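Local coordinates for protein HTH-type transcriptional activator AmpR (Pseudomonas aeruginosa PAO1, PDB 5MMH) that activates transcription as a LysR-type regulator, switching on the beta-lactamase gene ampC, probably in response to cell-wall-derived muropeptides recognised by its effector-binding domain, at residues E32-R37 / L197-W202; R11-V16 / D42-T47; G25-R30 / G201-M206; D53-G58 / T185-R190. All blocks are in the same frame, centred on the assembly; numbering follows the deposited sequence.

Interaction 1: E32-R37 / L197-W202; sequences EDFQAR and LAFRGW
The tight part of this contact is aromatic. Trp202 presents one face of its indole to Phe34, whose CB sits over the middle of the six-membered ring, 3.6 Å from the centroid, a CH-pi contact. Phe199 points its edge at a face of the Phe34 ring with the planes at 86°, a T-shaped pair with Phe34 CE1 and Phe199 CD1 3.9 Å apart, all three residues buried. Toward solvent the contact thins out and turns polar. Asp33 OD2 accepts a short bond from Trp202 NE1 at 2.6 Å with its anti lone pair, in the indole plane and fairly straight (158° at the hydrogen). The syn lone pair of Asp33 OD2 takes Arg37 NH1 at 2.9 Å, a bent salt bridge from a tilted guanidinium. Exposed Arg37 sets a guanidinium face over Trp202 CD1 and makes a salt bridge through NH2 with Glu205. With Phe199 on Leu14 and Val16, this aromatic cluster joins two helices to the six-stranded mixed sheet of a periplasmic-binding-protein-like effector domain.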
loop_
_atom_site.group_PDB
_atom_site.type_symbol
_atom_site.label_atom_id
_atom_site.label_comp_id
_atom_site.label_asym_id
_atom_site.label_seq_id
_atom_site.Cartn_x
_atom_site.Cartn_y
_atom_site.Cartn_z
ATOM N N GLU A 32 -10.214 -1.218 18.419
ATOM C CA GLU A 32 -10.160 -1.416 19.858
ATOM C C GLU A 32 -11.559 -1.361 20.472
ATOM O O GLU A 32 -11.871 -2.144 21.374
ATOM C CB GLU A 32 -9.232 -0.372 20.468
ATOM C CG GLU A 32 -8.620 -0.773 21.784
ATOM C CD GLU A 32 -7.349 0.016 22.095
ATOM O OE1 GLU A 32 -6.253 -0.423 21.667
ATOM O OE2 GLU A 32 -7.441 1.081 22.754
ATOM N N ASP A 33 -12.432 -0.483 19.956
ATOM C CA ASP A 33 -13.821 -0.437 20.425
ATOM C C ASP A 33 -14.544 -1.754 20.164
ATOM O O ASP A 33 -15.297 -2.232 21.018
ATOM C CB ASP A 33 -14.580 0.722 19.758
ATOM C CG ASP A 33 -16.038 0.817 20.212
ATOM O OD1 ASP A 33 -16.258 1.335 21.320
ATOM O OD2 ASP A 33 -16.971 0.404 19.467
ATOM N N PHE A 34 -14.339 -2.347 18.984
ATOM C CA PHE A 34 -14.989 -3.620 18.671
ATOM C C PHE A 34 -14.527 -4.733 19.603
ATOM O O PHE A 34 -15.343 -5.538 20.066
ATOM C CB PHE A 34 -14.725 -4.020 17.215
ATOM C CG PHE A 34 -15.160 -5.428 16.886
ATOM C CD1 PHE A 34 -16.504 -5.733 16.717
ATOM C CD2 PHE A 34 -14.227 -6.445 16.767
ATOM C CE1 PHE A 34 -16.911 -7.021 16.433
ATOM C CE2 PHE A 34 -14.621 -7.737 16.471
ATOM C CZ PHE A 34 -15.961 -8.028 16.301
ATOM N N GLN A 35 -13.222 -4.811 19.878
ATOM C CA GLN A 35 -12.719 -5.910 20.701
ATOM C C GLN A 35 -13.171 -5.786 22.150
ATOM O O GLN A 35 -13.365 -6.804 22.817
ATOM C CB GLN A 35 -11.190 -5.986 20.609
ATOM C CG GLN A 35 -10.690 -5.715 19.186
ATOM C CD GLN A 35 -9.490 -6.544 18.758
ATOM O OE1 GLN A 35 -9.618 -7.728 18.429
ATOM N NE2 GLN A 35 -8.317 -5.918 18.740
ATOM N N ALA A 36 -13.348 -4.560 22.651
ATOM C CA ALA A 36 -13.920 -4.380 23.985
ATOM C C ALA A 36 -15.357 -4.883 24.032
ATOM O O ALA A 36 -15.729 -5.660 24.917
ATOM C CB ALA A 36 -13.850 -2.908 24.404
ATOM N N ARG A 37 -16.170 -4.476 23.060
ATOM C CA ARG A 37 -17.590 -4.804 23.037
ATOM C C ARG A 37 -17.868 -6.241 22.623
ATOM O O ARG A 37 -18.974 -6.729 22.859
ATOM C CB ARG A 37 -18.324 -3.825 22.109
ATOM C CG ARG A 37 -18.238 -2.387 22.632
ATOM C CD ARG A 37 -18.568 -1.326 21.592
ATOM N NE ARG A 37 -19.928 -1.426 21.081
ATOM C CZ ARG A 37 -20.492 -0.526 20.280
ATOM N NH1 ARG A 37 -19.810 0.550 19.897
ATOM N NH2 ARG A 37 -21.736 -0.704 19.863
ATOM N N LEU A 197 -22.675 -11.514 12.129
ATOM C CA LEU A 197 -23.772 -10.587 12.409
ATOM C C LEU A 197 -23.359 -9.566 13.453
ATOM O O LEU A 197 -23.631 -8.369 13.300
ATOM C CB LEU A 197 -25.033 -11.349 12.849
ATOM C CG LEU A 197 -25.663 -12.112 11.671
ATOM C CD1 LEU A 197 -26.785 -13.059 12.083
ATOM C CD2 LEU A 197 -26.146 -11.127 10.622
ATOM N N ALA A 198 -22.655 -10.011 14.498
ATOM C CA ALA A 198 -22.183 -9.074 15.506
ATOM C C ALA A 198 -21.252 -8.039 14.887
ATOM O O ALA A 198 -21.402 -6.834 15.125
ATOM C CB ALA A 198 -21.481 -9.830 16.634
ATOM N N PHE A 199 -20.289 -8.488 14.065
ATOM C CA PHE A 199 -19.350 -7.542 13.464
ATOM C C PHE A 199 -20.073 -6.543 12.576
ATOM O O PHE A 199 -19.784 -5.346 12.616
ATOM C CB PHE A 199 -18.280 -8.285 12.661
ATOM C CG PHE A 199 -17.350 -7.381 11.897
ATOM C CD1 PHE A 199 -16.319 -6.720 12.541
ATOM C CD2 PHE A 199 -17.491 -7.215 10.534
ATOM C CE1 PHE A 199 -15.461 -5.892 11.833
ATOM C CE2 PHE A 199 -16.641 -6.385 9.832
ATOM C CZ PHE A 199 -15.636 -5.718 10.485
ATOM N N ARG A 200 -21.012 -7.022 11.760
ATOM C CA ARG A 200 -21.783 -6.149 10.875
ATOM C C ARG A 200 -22.527 -5.061 11.658
ATOM O O ARG A 200 -22.529 -3.885 11.263
ATOM C CB ARG A 200 -22.737 -7.021 10.059
ATOM C CG ARG A 200 -23.785 -6.337 9.221
ATOM C CD ARG A 200 -24.886 -7.361 8.912
ATOM N NE ARG A 200 -26.129 -6.717 8.511
ATOM C CZ ARG A 200 -26.828 -7.026 7.420
ATOM N NH1 ARG A 200 -27.952 -6.361 7.140
ATOM N NH2 ARG A 200 -26.413 -8.000 6.614
ATOM N N GLY A 201 -23.136 -5.422 12.784
ATOM C CA GLY A 201 -23.861 -4.425 13.555
ATOM C C GLY A 201 -22.952 -3.323 14.063
ATOM O O GLY A 201 -23.234 -2.134 13.894
ATOM N N TRP A 202 -21.822 -3.708 14.657
ATOM C CA TRP A 202 -20.855 -2.723 15.126
ATOM C C TRP A 202 -20.303 -1.883 13.978
ATOM O O TRP A 202 -20.120 -0.666 14.119
ATOM C CB TRP A 202 -19.721 -3.427 15.871
ATOM C CG TRP A 202 -18.601 -2.516 16.201
ATOM C CD1 TRP A 202 -18.471 -1.759 17.328
ATOM C CD2 TRP A 202 -17.445 -2.256 15.406
ATOM N NE1 TRP A 202 -17.325 -1.034 17.272
ATOM C CE2 TRP A 202 -16.670 -1.318 16.104
ATOM C CE3 TRP A 202 -17.000 -2.713 14.159
ATOM C CZ2 TRP A 202 -15.454 -0.841 15.615
ATOM C CZ3 TRP A 202 -15.801 -2.241 13.674
ATOM C CH2 TRP A 202 -15.033 -1.320 14.403
#

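Interaction 2: R11-V16 / D42-T47; sequences RDVLTV and DLRLST
Leu14 (chi1 171°) and Leu43 (chi1 180°) both hold CG anti to the backbone N, so the two side chains lie side by side and point the same way, with Leu14 CD2 3.8 Å from Leu43 CD1. They belong to the parallel strands of a beta-alpha-beta crossover, 13-19 and 42-48, connected through helix 20-37. Five backbone hydrogen bonds join the segments: Arg44 N to Leu14 O is the shortest at 2.7 Å, whereas Val16 N reaches Arg44 O at 3.0 Å from above the carbonyl plane. Val16 CG2 also meets Leu43 CD1 at 3.9 Å, extending the buried leucine face, against which Phe199 and Leu31 pack. The face carrying Val13, Thr15, Asp42 and Arg44 is more polar. Asp42 forms a salt bridge with Arg132 of the second subunit, and a strand of that subunit pairs alongside Leu45 and Ser46, so the sheet runs on through the dimer interface. Arg44, bent at chi2 (80°), folds back over Val13 in a tight, strained approach: Val13 CG2 lies over one guanidinium face, 3.0 Å from Arg44 NH1.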
loop_
_atom_site.group_PDB
_atom_site.type_symbol
_atom_site.label_atom_id
_atom_site.label_comp_id
_atom_site.label_asym_id
_atom_site.label_seq_id
_atom_site.Cartn_x
_atom_site.Cartn_y
_atom_site.Cartn_z
ATOM N N ARG A 11 -13.751 -20.332 18.201
ATOM C CA ARG A 11 -14.873 -20.124 19.115
ATOM C C ARG A 11 -14.952 -18.665 19.635
ATOM O O ARG A 11 -14.478 -18.354 20.731
ATOM C CB ARG A 11 -14.779 -21.131 20.279
ATOM C CG ARG A 11 -13.482 -21.057 21.083
ATOM C CD ARG A 11 -12.939 -22.419 21.472
ATOM N NE ARG A 11 -11.481 -22.386 21.464
ATOM C CZ ARG A 11 -10.696 -23.441 21.656
ATOM N NH1 ARG A 11 -11.223 -24.637 21.883
ATOM N NH2 ARG A 11 -9.378 -23.295 21.623
ATOM N N ASP A 12 -15.528 -17.764 18.835
ATOM C CA ASP A 12 -15.907 -18.038 17.447
ATOM C C ASP A 12 -14.926 -17.317 16.533
ATOM O O ASP A 12 -14.402 -16.259 16.891
ATOM C CB ASP A 12 -17.336 -17.581 17.149
ATOM C CG ASP A 12 -18.384 -18.477 17.778
ATOM O OD1 ASP A 12 -18.088 -19.671 18.014
ATOM O OD2 ASP A 12 -19.504 -17.978 18.040
ATOM N N VAL A 13 -14.668 -17.870 15.367
ATOM C CA VAL A 13 -13.672 -17.292 14.480
ATOM C C VAL A 13 -14.365 -16.394 13.467
ATOM O O VAL A 13 -15.437 -16.727 12.943
ATOM C CB VAL A 13 -12.826 -18.389 13.798
ATOM C CG1 VAL A 13 -13.537 -18.996 12.587
ATOM C CG2 VAL A 13 -11.483 -17.831 13.411
ATOM N N LEU A 14 -13.758 -15.233 13.212
ATOM C CA LEU A 14 -14.253 -14.294 12.213
ATOM C C LEU A 14 -13.085 -13.770 11.393
ATOM O O LEU A 14 -12.136 -13.218 11.952
ATOM C CB LEU A 14 -14.982 -13.142 12.892
ATOM C CG LEU A 14 -15.360 -11.976 11.990
ATOM C CD1 LEU A 14 -16.329 -12.408 10.920
ATOM C CD2 LEU A 14 -15.934 -10.839 12.821
ATOM N N THR A 15 -13.154 -13.915 10.073
ATOM C CA THR A 15 -12.081 -13.474 9.196
ATOM C C THR A 15 -12.585 -12.366 8.277
ATOM O O THR A 15 -13.497 -12.580 7.471
ATOM C CB THR A 15 -11.511 -14.654 8.400
ATOM O OG1 THR A 15 -12.538 -15.203 7.571
ATOM C CG2 THR A 15 -11.061 -15.742 9.349
ATOM N N VAL A 16 -12.000 -11.177 8.409
ATOM C CA VAL A 16 -12.379 -10.023 7.601
ATOM C C VAL A 16 -11.149 -9.535 6.844
ATOM O O VAL A 16 -10.066 -9.425 7.423
ATOM C CB VAL A 16 -12.974 -8.892 8.453
ATOM C CG1 VAL A 16 -13.293 -7.691 7.575
ATOM C CG2 VAL A 16 -14.254 -9.367 9.180
ATOM N N ASP A 42 -12.882 -13.906 17.929
ATOM C CA ASP A 42 -11.470 -13.920 17.587
ATOM C C ASP A 42 -11.385 -13.479 16.124
ATOM O O ASP A 42 -11.735 -14.219 15.202
ATOM C CB ASP A 42 -10.888 -15.307 17.833
ATOM C CG ASP A 42 -9.497 -15.475 17.294
ATOM O OD1 ASP A 42 -9.101 -16.624 17.005
ATOM O OD2 ASP A 42 -8.786 -14.459 17.129
ATOM N N LEU A 43 -10.984 -12.222 15.931
ATOM C CA LEU A 43 -10.978 -11.585 14.619
ATOM C C LEU A 43 -9.649 -11.832 13.914
ATOM O O LEU A 43 -8.585 -11.640 14.506
ATOM C CB LEU A 43 -11.216 -10.078 14.756
ATOM C CG LEU A 43 -11.247 -9.179 13.542
ATOM C CD1 LEU A 43 -12.408 -9.545 12.666
ATOM C CD2 LEU A 43 -11.370 -7.773 14.038
ATOM N N ARG A 44 -9.715 -12.286 12.667
ATOM C CA ARG A 44 -8.539 -12.391 11.811
ATOM C C ARG A 44 -8.662 -11.343 10.709
ATOM O O ARG A 44 -9.346 -11.548 9.702
ATOM C CB ARG A 44 -8.391 -13.801 11.245
ATOM C CG ARG A 44 -7.574 -14.752 12.128
ATOM C CD ARG A 44 -8.432 -15.260 13.227
ATOM N NE ARG A 44 -7.878 -16.461 13.842
ATOM C CZ ARG A 44 -8.066 -17.673 13.341
ATOM N NH1 ARG A 44 -8.719 -17.775 12.184
ATOM N NH2 ARG A 44 -7.588 -18.735 13.947
ATOM N N LEU A 45 -7.959 -10.239 10.895
ATOM C CA LEU A 45 -7.952 -9.153 9.936
ATOM C C LEU A 45 -6.783 -9.318 8.977
ATOM O O LEU A 45 -5.661 -9.599 9.408
ATOM C CB LEU A 45 -7.854 -7.821 10.680
ATOM C CG LEU A 45 -8.014 -6.550 9.852
ATOM C CD1 LEU A 45 -9.347 -6.589 9.108
ATOM C CD2 LEU A 45 -7.935 -5.381 10.809
ATOM N N SER A 46 -7.050 -9.161 7.680
ATOM C CA SER A 46 -6.005 -9.060 6.673
ATOM C C SER A 46 -6.317 -7.902 5.730
ATOM O O SER A 46 -7.483 -7.508 5.573
ATOM C CB SER A 46 -5.862 -10.387 5.884
ATOM O OG SER A 46 -7.054 -10.721 5.201
ATOM N N THR A 47 -5.282 -7.344 5.097
ATOM C CA THR A 47 -5.516 -6.273 4.142
ATOM C C THR A 47 -5.315 -6.794 2.727
ATOM O O THR A 47 -4.663 -7.814 2.504
ATOM C CB THR A 47 -4.618 -5.043 4.372
ATOM O OG1 THR A 47 -3.229 -5.345 4.089
ATOM C CG2 THR A 47 -4.786 -4.516 5.795
#

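Interaction 3: G25-R30 / G201-M206; sequences GWLLPR and GWLLEM
Arg30 carries this contact along its whole length. Its CG stands anti to the carbonyl carbon, and from CG to NE the chain is extended, so it runs between the side chains of Trp26 and Met206. CB touches the Met206 methyl and the edge of the Trp202 indole, whose CZ2 lies nearest Arg30 O, 3.3 Å away. CG meets Met206 CE. CD comes closer still, 3.4 Å from Met206 CE, while also lying over one face of the Trp26 indole, near its rim. At NE the character turns polar: NE donates to a water 3.0 Å away, which in turn donates to Met206 O at 2.9 Å and so bridges the helices. Beyond it, the guanidinium lies with one face over Trp26 NE1. Arg30 NH1 donates to Trp26 O at 2.8 Å, nearly in the guanidinium plane and on a carbonyl lone pair. That bond fixes the rotation of the charged tip, and NH2 makes a long, weak ion pair with Glu210. Met206 can offer its methyl because its chain bends at both chi2 (-56°) and chi3 (-65°). Deeper in, Trp26 works by its edge, CH2 against Met206 CB (3.7 Å) and CZ3 against Leu203 CD1 (3.9 Å). The short helix axes cross at 115°, 12.1 Å apart, a helix pair flanking the mixed sheet in one subdomain of the periplasmic-binding-protein-like effector domain.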
loop_
_atom_site.group_PDB
_atom_site.type_symbol
_atom_site.label_atom_id
_atom_site.label_comp_id
_atom_site.label_asym_id
_atom_site.label_seq_id
_atom_site.Cartn_x
_atom_site.Cartn_y
_atom_site.Cartn_z
ATOM N N GLY A 25 -6.257 3.833 7.585
ATOM C CA GLY A 25 -6.840 5.155 7.752
ATOM C C GLY A 25 -8.095 5.217 8.617
ATOM O O GLY A 25 -8.428 6.304 9.109
ATOM N N TRP A 26 -8.807 4.089 8.813
ATOM C CA TRP A 26 -10.146 4.148 9.423
ATOM C C TRP A 26 -10.490 2.990 10.355
ATOM O O TRP A 26 -10.939 3.206 11.481
ATOM C CB TRP A 26 -11.221 4.231 8.330
ATOM C CG TRP A 26 -12.587 4.667 8.826
ATOM C CD1 TRP A 26 -13.056 5.951 8.915
ATOM C CD2 TRP A 26 -13.650 3.820 9.301
ATOM N NE1 TRP A 26 -14.341 5.959 9.412
ATOM C CE2 TRP A 26 -14.731 4.667 9.656
ATOM C CE3 TRP A 26 -13.788 2.440 9.473
ATOM C CZ2 TRP A 26 -15.926 4.175 10.166
ATOM C CZ3 TRP A 26 -14.974 1.946 9.957
ATOM C CH2 TRP A 26 -16.044 2.812 10.298
ATOM N N LEU A 27 -10.305 1.752 9.908
ATOM C CA LEU A 27 -10.767 0.630 10.716
ATOM C C LEU A 27 -9.937 0.468 11.985
ATOM O O LEU A 27 -10.491 0.270 13.077
ATOM C CB LEU A 27 -10.729 -0.655 9.896
ATOM C CG LEU A 27 -11.325 -1.879 10.566
ATOM C CD1 LEU A 27 -12.838 -1.676 10.838
ATOM C CD2 LEU A 27 -11.088 -3.108 9.708
ATOM N N LEU A 28 -8.611 0.532 11.862
ATOM C CA LEU A 28 -7.722 0.192 12.970
ATOM C C LEU A 28 -7.844 1.191 14.114
ATOM O O LEU A 28 -7.766 0.770 15.275
ATOM C CB LEU A 28 -6.261 0.093 12.507
ATOM C CG LEU A 28 -5.801 -1.152 11.736
ATOM C CD1 LEU A 28 -4.306 -1.076 11.468
ATOM C CD2 LEU A 28 -6.117 -2.455 12.442
ATOM N N PRO A 29 -8.000 2.499 13.849
ATOM C CA PRO A 29 -8.316 3.438 14.946
ATOM C C PRO A 29 -9.574 3.096 15.730
ATOM O O PRO A 29 -9.700 3.539 16.878
ATOM C CB PRO A 29 -8.482 4.787 14.229
ATOM C CG PRO A 29 -7.603 4.676 13.024
ATOM C CD PRO A 29 -7.663 3.225 12.600
ATOM N N ARG A 30 -10.514 2.344 15.155
ATOM C CA ARG A 30 -11.766 2.027 15.833
ATOM C C ARG A 30 -11.840 0.593 16.325
ATOM O O ARG A 30 -12.758 0.271 17.084
ATOM C CB ARG A 30 -12.957 2.306 14.910
ATOM C CG ARG A 30 -13.062 3.769 14.514
ATOM C CD ARG A 30 -13.973 3.991 13.316
ATOM N NE ARG A 30 -14.154 5.429 13.073
ATOM C CZ ARG A 30 -13.208 6.215 12.548
ATOM N NH1 ARG A 30 -12.017 5.710 12.200
ATOM N NH2 ARG A 30 -13.450 7.504 12.365
ATOM N N GLY A 201 -23.136 -5.422 12.784
ATOM C CA GLY A 201 -23.861 -4.425 13.555
ATOM C C GLY A 201 -22.952 -3.323 14.063
ATOM O O GLY A 201 -23.234 -2.134 13.894
ATOM N N TRP A 202 -21.822 -3.708 14.657
ATOM C CA TRP A 202 -20.855 -2.723 15.126
ATOM C C TRP A 202 -20.303 -1.883 13.978
ATOM O O TRP A 202 -20.120 -0.666 14.119
ATOM C CB TRP A 202 -19.721 -3.427 15.871
ATOM C CG TRP A 202 -18.601 -2.516 16.201
ATOM C CD1 TRP A 202 -18.471 -1.759 17.328
ATOM C CD2 TRP A 202 -17.445 -2.256 15.406
ATOM N NE1 TRP A 202 -17.325 -1.034 17.272
ATOM C CE2 TRP A 202 -16.670 -1.318 16.104
ATOM C CE3 TRP A 202 -17.000 -2.713 14.159
ATOM C CZ2 TRP A 202 -15.454 -0.841 15.615
ATOM C CZ3 TRP A 202 -15.801 -2.241 13.674
ATOM C CH2 TRP A 202 -15.033 -1.320 14.403
ATOM N N LEU A 203 -20.033 -2.505 12.828
ATOM C CA LEU A 203 -19.428 -1.742 11.736
ATOM C C LEU A 203 -20.413 -0.744 11.139
ATOM O O LEU A 203 -20.018 0.363 10.742
ATOM C CB LEU A 203 -18.905 -2.678 10.653
ATOM C CG LEU A 203 -18.277 -2.034 9.417
ATOM C CD1 LEU A 203 -16.955 -1.356 9.757
ATOM C CD2 LEU A 203 -18.098 -3.101 8.353
ATOM N N LEU A 204 -21.695 -1.119 11.061
ATOM C CA LEU A 204 -22.715 -0.198 10.553
ATOM C C LEU A 204 -22.913 0.992 11.486
ATOM O O LEU A 204 -23.091 2.121 11.023
ATOM C CB LEU A 204 -24.036 -0.936 10.347
ATOM C CG LEU A 204 -24.003 -1.877 9.141
ATOM C CD1 LEU A 204 -25.311 -2.660 9.000
ATOM C CD2 LEU A 204 -23.711 -1.098 7.863
ATOM N N GLU A 205 -22.917 0.756 12.795
ATOM C CA GLU A 205 -22.965 1.861 13.751
ATOM C C GLU A 205 -21.809 2.833 13.522
ATOM O O GLU A 205 -22.013 4.044 13.383
ATOM C CB GLU A 205 -22.922 1.310 15.168
ATOM C CG GLU A 205 -23.025 2.358 16.251
ATOM C CD GLU A 205 -23.073 1.725 17.628
ATOM O OE1 GLU A 205 -22.139 1.956 18.433
ATOM O OE2 GLU A 205 -24.038 0.969 17.891
ATOM N N MET A 206 -20.581 2.314 13.481
ATOM C CA MET A 206 -19.422 3.169 13.239
ATOM C C MET A 206 -19.515 3.861 11.883
ATOM O O MET A 206 -19.122 5.018 11.742
ATOM C CB MET A 206 -18.124 2.354 13.317
ATOM C CG MET A 206 -17.807 1.733 14.678
ATOM S SD MET A 206 -17.723 2.852 16.104
ATOM C CE MET A 206 -16.333 3.881 15.748
HETATM O O HOH W 1 -17.016 6.124 13.450
#

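Interaction 4: D53-G58 / T185-R190; sequences DIAAEG and TRLQSR
Among the side-chain atoms that touch across the segments, Thr185 OG1 is the polar one, gripped by one hydrogen bond, to Ala62 O on neighbouring strand 61-66. With chi1 at 84° the hydroxyl takes the crowded position between the backbone N and the carbonyl carbon, and Ile54 CD1 lies 3.9 Å from Thr185 OG1. The rest of the contact is apolar. Ile54 drops from the short helix 54-57 onto the end of strand 181-187: CD1 comes to 3.8 Å from Leu187 N and 3.9 Å from Arg186 CA. The Ile54 and Leu187 side chains slide past each other in opposite directions, and Ile54 CG2 meets Leu187 CG at 3.9 Å. Leu187 has CG anti to the carbonyl carbon, which lets CD1 also brush Ala55 CB, 4.1 Å away, at the more exposed margin. The short, weakly bonded helix has a cap at each end. Asp53 is its N-cap, OD1 accepting weakly from Ala56 N at 3.3 Å, and Gly58, at a positive phi of 69°, closes it in a Schellman motif. On the strand side, a type I turn runs from Leu187 to Arg190. Arg186 starts out away from Ile54, and its NE forms a salt bridge with Glu192. The short helix thus packs Ile54 and Ala55 over the C-terminal end of strand 181-187, an inner strand of the mixed sheet, a surface contact in the alpha/beta fold of the LysR effector domain.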
loop_
_atom_site.group_PDB
_atom_site.type_symbol
_atom_site.label_atom_id
_atom_site.label_comp_id
_atom_site.label_asym_id
_atom_site.label_seq_id
_atom_site.Cartn_x
_atom_site.Cartn_y
_atom_site.Cartn_z
ATOM N N ASP A 53 -10.248 -11.556 -3.478
ATOM C CA ASP A 53 -10.970 -12.758 -3.887
ATOM C C ASP A 53 -11.409 -13.450 -2.601
ATOM O O ASP A 53 -10.590 -14.110 -1.949
ATOM C CB ASP A 53 -10.061 -13.655 -4.734
ATOM C CG ASP A 53 -10.811 -14.796 -5.427
ATOM O OD1 ASP A 53 -11.709 -15.409 -4.798
ATOM O OD2 ASP A 53 -10.482 -15.091 -6.608
ATOM N N ILE A 54 -12.691 -13.297 -2.231
ATOM C CA ILE A 54 -13.140 -13.744 -0.910
ATOM C C ILE A 54 -12.818 -15.216 -0.707
ATOM O O ILE A 54 -12.241 -15.611 0.313
ATOM C CB ILE A 54 -14.648 -13.490 -0.725
ATOM C CG1 ILE A 54 -14.945 -12.002 -0.550
ATOM C CG2 ILE A 54 -15.185 -14.317 0.462
ATOM C CD1 ILE A 54 -16.393 -11.734 -0.140
ATOM N N ALA A 55 -13.208 -16.050 -1.670
ATOM C CA ALA A 55 -13.068 -17.495 -1.509
ATOM C C ALA A 55 -11.601 -17.921 -1.413
ATOM O O ALA A 55 -11.247 -18.738 -0.557
ATOM C CB ALA A 55 -13.777 -18.207 -2.662
ATOM N N ALA A 56 -10.729 -17.364 -2.265
ATOM C CA ALA A 56 -9.316 -17.754 -2.261
ATOM C C ALA A 56 -8.616 -17.403 -0.954
ATOM O O ALA A 56 -7.712 -18.132 -0.518
ATOM C CB ALA A 56 -8.579 -17.097 -3.430
ATOM N N GLU A 57 -9.005 -16.304 -0.317
ATOM C CA GLU A 57 -8.369 -15.890 0.922
ATOM C C GLU A 57 -9.079 -16.415 2.163
ATOM O O GLU A 57 -8.584 -16.204 3.273
ATOM C CB GLU A 57 -8.276 -14.368 0.957
ATOM C CG GLU A 57 -7.914 -13.782 -0.403
ATOM C CD GLU A 57 -7.219 -12.441 -0.308
ATOM O OE1 GLU A 57 -7.929 -11.451 -0.036
ATOM O OE2 GLU A 57 -5.979 -12.347 -0.506
ATOM N N GLY A 58 -10.200 -17.114 2.005
ATOM C CA GLY A 58 -10.929 -17.606 3.163
ATOM C C GLY A 58 -11.608 -16.547 4.016
ATOM O O GLY A 58 -11.688 -16.707 5.237
ATOM N N THR A 185 -18.883 -6.437 1.920
ATOM C CA THR A 185 -19.342 -7.429 0.961
ATOM C C THR A 185 -19.158 -8.832 1.521
ATOM O O THR A 185 -18.367 -9.064 2.440
ATOM C CB THR A 185 -18.605 -7.308 -0.384
ATOM O OG1 THR A 185 -17.350 -8.008 -0.336
ATOM C CG2 THR A 185 -18.354 -5.857 -0.726
ATOM N N ARG A 186 -19.913 -9.767 0.948
ATOM C CA ARG A 186 -19.906 -11.164 1.351
ATOM C C ARG A 186 -20.352 -11.988 0.148
ATOM O O ARG A 186 -21.043 -11.480 -0.738
ATOM C CB ARG A 186 -20.817 -11.382 2.573
ATOM C CG ARG A 186 -21.590 -12.668 2.584
ATOM C CD ARG A 186 -22.531 -12.762 3.777
ATOM N NE ARG A 186 -23.813 -12.152 3.471
ATOM C CZ ARG A 186 -24.792 -12.769 2.824
ATOM N NH1 ARG A 186 -24.631 -14.016 2.411
ATOM N NH2 ARG A 186 -25.927 -12.131 2.581
ATOM N N LEU A 187 -19.919 -13.247 0.094
ATOM C CA LEU A 187 -20.350 -14.132 -0.984
ATOM C C LEU A 187 -21.809 -14.529 -0.792
ATOM O O LEU A 187 -22.220 -14.871 0.316
ATOM C CB LEU A 187 -19.462 -15.381 -1.034
ATOM C CG LEU A 187 -18.156 -15.238 -1.823
ATOM C CD1 LEU A 187 -17.397 -16.566 -1.871
ATOM C CD2 LEU A 187 -18.455 -14.741 -3.216
ATOM N N GLN A 188 -22.588 -14.489 -1.885
ATOM C CA GLN A 188 -23.979 -14.957 -1.856
ATOM C C GLN A 188 -24.074 -16.416 -1.420
ATOM O O GLN A 188 -25.074 -16.818 -0.811
ATOM C CB GLN A 188 -24.638 -14.795 -3.236
ATOM C CG GLN A 188 -25.532 -13.560 -3.417
ATOM C CD GLN A 188 -25.409 -12.910 -4.809
ATOM O OE1 GLN A 188 -24.783 -13.452 -5.723
ATOM N NE2 GLN A 188 -25.999 -11.731 -4.951
ATOM N N SER A 189 -23.037 -17.209 -1.719
ATOM C CA SER A 189 -22.994 -18.642 -1.433
ATOM C C SER A 189 -22.970 -18.969 0.058
ATOM O O SER A 189 -23.310 -20.095 0.447
ATOM C CB SER A 189 -21.752 -19.249 -2.082
ATOM O OG SER A 189 -21.521 -18.698 -3.364
ATOM N N ARG A 190 -22.561 -18.039 0.903
ATOM C CA ARG A 190 -22.265 -18.372 2.284
ATOM C C ARG A 190 -23.291 -17.768 3.233
ATOM O O ARG A 190 -23.771 -16.649 3.028
ATOM C CB ARG A 190 -20.860 -17.901 2.666
ATOM C CG ARG A 190 -20.819 -16.605 3.459
ATOM C CD ARG A 190 -19.547 -16.523 4.196
ATOM N NE ARG A 190 -19.572 -17.445 5.331
ATOM C CZ ARG A 190 -18.498 -17.853 5.989
ATOM N NH1 ARG A 190 -18.626 -18.686 7.010
ATOM N NH2 ARG A 190 -17.313 -17.416 5.602
#

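Interactions 1 and 3 are successive stations of one helix pair, 20-37 against 194-215, with centres about 8 Å apart; they share Trp202, and Arg37 NH2 to Glu205 OE1 (3.0 Å) ties one to the other. Interaction 2 lies beneath them in the sheet: Leu14 CD2 meets Phe199 CB of interaction 1 at 3.5 Å, and Leu45 CD2 meets Leu28 CD2 of interaction 3 at 3.8 Å. Interaction 4 sits about 20 Å, centre to centre, from both helix contacts without touching either, but reaches interaction 2 through Thr15 OG1 and Gly58 O, 2.9 Å apart, a probable hydrogen bond. Interactions 1, 2 and 3 thus touch one another, interaction 4 joins them through interaction 2, and interactions 2 and 3 also face the second subunit.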